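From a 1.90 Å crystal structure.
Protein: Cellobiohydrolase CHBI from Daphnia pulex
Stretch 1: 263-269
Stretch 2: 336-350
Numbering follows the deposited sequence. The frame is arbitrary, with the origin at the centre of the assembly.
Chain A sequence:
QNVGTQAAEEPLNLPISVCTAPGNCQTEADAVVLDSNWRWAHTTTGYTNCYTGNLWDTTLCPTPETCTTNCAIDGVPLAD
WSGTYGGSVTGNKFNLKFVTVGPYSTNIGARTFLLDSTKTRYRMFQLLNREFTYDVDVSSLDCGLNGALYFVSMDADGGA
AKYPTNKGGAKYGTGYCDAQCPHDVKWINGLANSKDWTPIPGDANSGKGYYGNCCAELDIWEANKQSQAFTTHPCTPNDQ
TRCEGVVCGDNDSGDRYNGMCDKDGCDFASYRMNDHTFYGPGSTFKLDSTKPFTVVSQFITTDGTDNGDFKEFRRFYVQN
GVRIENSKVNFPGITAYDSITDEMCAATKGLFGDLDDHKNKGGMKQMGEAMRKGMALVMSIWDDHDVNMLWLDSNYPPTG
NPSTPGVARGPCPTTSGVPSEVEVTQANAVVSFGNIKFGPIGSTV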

# COMPACT_ATOMS: atom_id res chain seq x y z
N LYS A 263 2.36 10.06 9.47
CA LYS A 263 1.37 9.00 9.44
C LYS A 263 0.04 9.31 8.76
O LYS A 263 -0.52 8.46 8.06
N ASP A 264 -0.47 10.51 8.97
CA ASP A 264 -1.73 10.90 8.33
C ASP A 264 -1.50 11.11 6.84
O ASP A 264 -2.36 10.78 6.01
N GLY A 265 -0.36 11.70 6.52
CA GLY A 265 -0.07 12.06 5.14
C GLY A 265 -0.91 13.26 4.70
O GLY A 265 -1.76 13.77 5.45
N CYS A 266 -0.66 13.74 3.48
CA CYS A 266 -1.50 14.78 2.94
C CYS A 266 -2.39 14.09 1.90
O CYS A 266 -1.88 13.61 0.89
N ASP A 267 -3.68 14.04 2.17
CA ASP A 267 -4.61 13.27 1.35
C ASP A 267 -5.50 14.19 0.51
O ASP A 267 -5.85 15.29 0.88
N PHE A 268 -5.77 13.72 -0.67
CA PHE A 268 -6.88 14.14 -1.45
C PHE A 268 -7.85 13.02 -1.60
O PHE A 268 -7.61 12.07 -2.32
N ALA A 269 -8.99 13.16 -0.90
CA ALA A 269 -10.09 12.19 -0.91
C ALA A 269 -11.35 12.95 -1.30
O ALA A 269 -11.80 13.78 -0.55
N ALA A 336 -10.57 26.08 -4.58
CA ALA A 336 -11.11 24.84 -5.04
C ALA A 336 -9.97 24.01 -5.60
O ALA A 336 -9.90 23.72 -6.78
N TYR A 337 -9.09 23.51 -4.74
CA TYR A 337 -7.98 22.71 -5.22
C TYR A 337 -8.40 21.40 -5.86
O TYR A 337 -9.37 20.80 -5.43
N ASP A 338 -7.68 20.92 -6.88
CA ASP A 338 -7.92 19.60 -7.48
C ASP A 338 -6.70 18.66 -7.54
O ASP A 338 -6.61 17.71 -8.35
N SER A 339 -5.75 18.96 -6.67
CA SER A 339 -4.45 18.28 -6.66
C SER A 339 -3.82 18.45 -5.35
O SER A 339 -4.30 19.25 -4.55
N ILE A 340 -2.78 17.65 -5.07
CA ILE A 340 -2.03 17.78 -3.86
C ILE A 340 -0.85 18.74 -4.09
O ILE A 340 -0.06 18.54 -5.00
N THR A 341 -0.76 19.77 -3.27
CA THR A 341 0.33 20.72 -3.21
C THR A 341 0.57 21.07 -1.76
O THR A 341 -0.37 20.91 -0.93
N ASP A 342 1.72 21.68 -1.43
CA ASP A 342 1.93 22.20 -0.08
C ASP A 342 0.84 23.16 0.35
O ASP A 342 0.39 23.11 1.52
N GLU A 343 0.48 24.10 -0.51
CA GLU A 343 -0.60 25.04 -0.18
C GLU A 343 -1.96 24.38 0.14
O GLU A 343 -2.65 24.75 1.08
N MET A 344 -2.37 23.47 -0.73
CA MET A 344 -3.57 22.69 -0.53
C MET A 344 -3.47 21.95 0.82
O MET A 344 -4.44 21.97 1.61
N CYS A 345 -2.31 21.39 1.15
CA CYS A 345 -2.19 20.65 2.40
C CYS A 345 -2.40 21.58 3.58
O CYS A 345 -3.12 21.24 4.50
N ALA A 346 -1.76 22.76 3.56
CA ALA A 346 -1.87 23.64 4.71
C ALA A 346 -3.30 24.20 4.88
O ALA A 346 -3.81 24.28 6.00
N ALA A 347 -3.98 24.50 3.76
CA ALA A 347 -5.34 25.09 3.80
C ALA A 347 -6.36 24.10 4.34
O ALA A 347 -7.12 24.40 5.24
N THR A 348 -6.33 22.90 3.79
CA THR A 348 -7.24 21.85 4.16
C THR A 348 -6.99 21.33 5.56
O THR A 348 -7.94 21.23 6.35
N LYS A 349 -5.74 21.11 5.95
CA LYS A 349 -5.50 20.69 7.31
C LYS A 349 -5.85 21.73 8.33
O LYS A 349 -6.31 21.39 9.43
N GLY A 350 -5.66 23.00 8.00
CA GLY A 350 -6.05 24.14 8.85
C GLY A 350 -7.55 24.15 9.05
O GLY A 350 -8.05 24.20 10.22

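Lys-349 (m, t, t, m) leaves its helix sideways, but its long chain brings the ammonium back to the loop, where NZ donates to Gly-265 O at 2.8 Å. A water accepts from Lys-349 NZ (2.9 Å) and donates to Asp-264 OD2 (2.6 Å), so one water bridges the lysine and the aspartate, which make no direct salt bridge. Asp-267 (p), whose CA-to-CB bond points away, still brings OD1 to 4.4 Å from Lys-349 NZ, too far for a salt bridge. A second water donates to both Asp-267 O (3.0 Å) and Thr-348 OG1 (2.9 Å).

A disulfide locks the strand to the helix: Cys-266 SG and Cys-345 SG lie 2.0 Å apart with chi3 near -101°. Cys-266 (t) points toward the helix, Cys-345 (m) sideways, and the backbones approach closely enough for these short side chains to meet. Ile-340, Met-344 and Phe-268 build an apolar cluster beside the disulfide. Phe-268 (t) points toward stretch 2; its broad apolar ring, buried here, can touch Met-344 and the loop backbone together, with CD2 3.6 Å from Met-344 CE and its edge meeting Tyr-337 O, 3.6 Å from CE2. Met-344 (t, m, t) is long and unbranched, so it also reaches Cys-266, SD to SG 3.9 Å. Branched Ile-340 (m, t) touches two residues: CG2 lies 3.9 Å from Cys-266 SG, and CG1 3.9 Å from Phe-268 CB.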

# COMPACT_ATOMS: atom_id res chain seq x y z
CB LYS A 263 1.08 8.45 10.87
CG LYS A 263 2.20 7.61 11.39
CD LYS A 263 1.81 6.74 12.57
CE LYS A 263 3.07 5.87 12.84
NZ LYS A 263 2.71 4.68 13.52
CB ASP A 264 -2.25 12.25 8.91
CG ASP A 264 -2.83 12.19 10.33
OD1 ASP A 264 -3.06 11.11 10.87
OD2 ASP A 264 -2.98 13.28 10.91
CB CYS A 266 -0.74 15.90 2.23
SG CYS A 266 -1.90 17.13 1.57
CB ASP A 267 -5.53 12.39 2.23
CG ASP A 267 -6.32 13.22 3.31
OD1 ASP A 267 -5.67 13.90 4.14
OD2 ASP A 267 -7.57 13.19 3.30
CB PHE A 268 -6.43 14.64 -2.84
CG PHE A 268 -7.49 15.48 -3.52
CD1 PHE A 268 -8.64 14.91 -4.06
CD2 PHE A 268 -7.36 16.81 -3.61
CE1 PHE A 268 -9.60 15.72 -4.66
CE2 PHE A 268 -8.35 17.61 -4.14
CZ PHE A 268 -9.47 17.06 -4.68
CB ALA A 269 -10.28 11.54 0.46
CB ALA A 336 -12.21 25.10 -6.10
CB TYR A 337 -7.01 22.41 -4.03
CG TYR A 337 -6.51 23.57 -3.23
CD1 TYR A 337 -5.42 24.33 -3.63
CD2 TYR A 337 -7.12 23.89 -2.00
CE1 TYR A 337 -4.95 25.39 -2.85
CE2 TYR A 337 -6.67 24.94 -1.24
CZ TYR A 337 -5.56 25.68 -1.68
OH TYR A 337 -5.15 26.73 -0.94
CB ASP A 338 -8.59 19.76 -8.83
CG ASP A 338 -7.64 20.23 -9.88
OD1 ASP A 338 -6.55 20.59 -9.48
OD2 ASP A 338 -8.01 20.21 -11.08
CB SER A 339 -3.59 18.86 -7.78
OG SER A 339 -3.23 20.20 -7.44
CB ILE A 340 -1.47 16.42 -3.30
CG1 ILE A 340 -2.58 15.43 -2.91
CG2 ILE A 340 -0.58 16.68 -2.12
CD1 ILE A 340 -2.16 14.02 -2.56
CB THR A 341 0.01 22.00 -4.00
OG1 THR A 341 -1.06 22.75 -3.38
CG2 THR A 341 -0.32 21.70 -5.44
CB ASP A 342 3.31 22.92 0.07
CG ASP A 342 4.48 21.96 0.08
OD1 ASP A 342 4.37 20.80 0.56
OD2 ASP A 342 5.52 22.36 -0.41
CB GLU A 343 -0.83 26.04 -1.35
CG GLU A 343 -1.78 27.12 -0.93
CD GLU A 343 -2.14 28.08 -2.06
OE1 GLU A 343 -1.19 28.48 -2.75
OE2 GLU A 343 -3.36 28.42 -2.21
CB MET A 344 -3.84 21.76 -1.73
CG MET A 344 -4.93 20.74 -1.49
SD MET A 344 -4.33 19.32 -0.50
CE MET A 344 -5.65 18.22 -0.76
CB CYS A 345 -0.84 19.98 2.45
SG CYS A 345 -0.70 18.70 1.13
CB ALA A 346 -0.87 24.76 4.59
CB ALA A 347 -5.76 25.58 2.43
CB THR A 348 -7.33 20.77 3.10
OG1 THR A 348 -6.07 20.14 2.96
CG2 THR A 348 -7.74 21.39 1.81
CB LYS A 349 -4.08 20.22 7.49
CG LYS A 349 -3.85 18.87 6.81
CD LYS A 349 -2.48 18.33 7.13
CE LYS A 349 -2.16 17.12 6.25
NZ LYS A 349 -2.90 15.97 6.83
O HOH W 1 -2.44 15.47 9.62
O HOH W 2 -5.54 17.32 3.12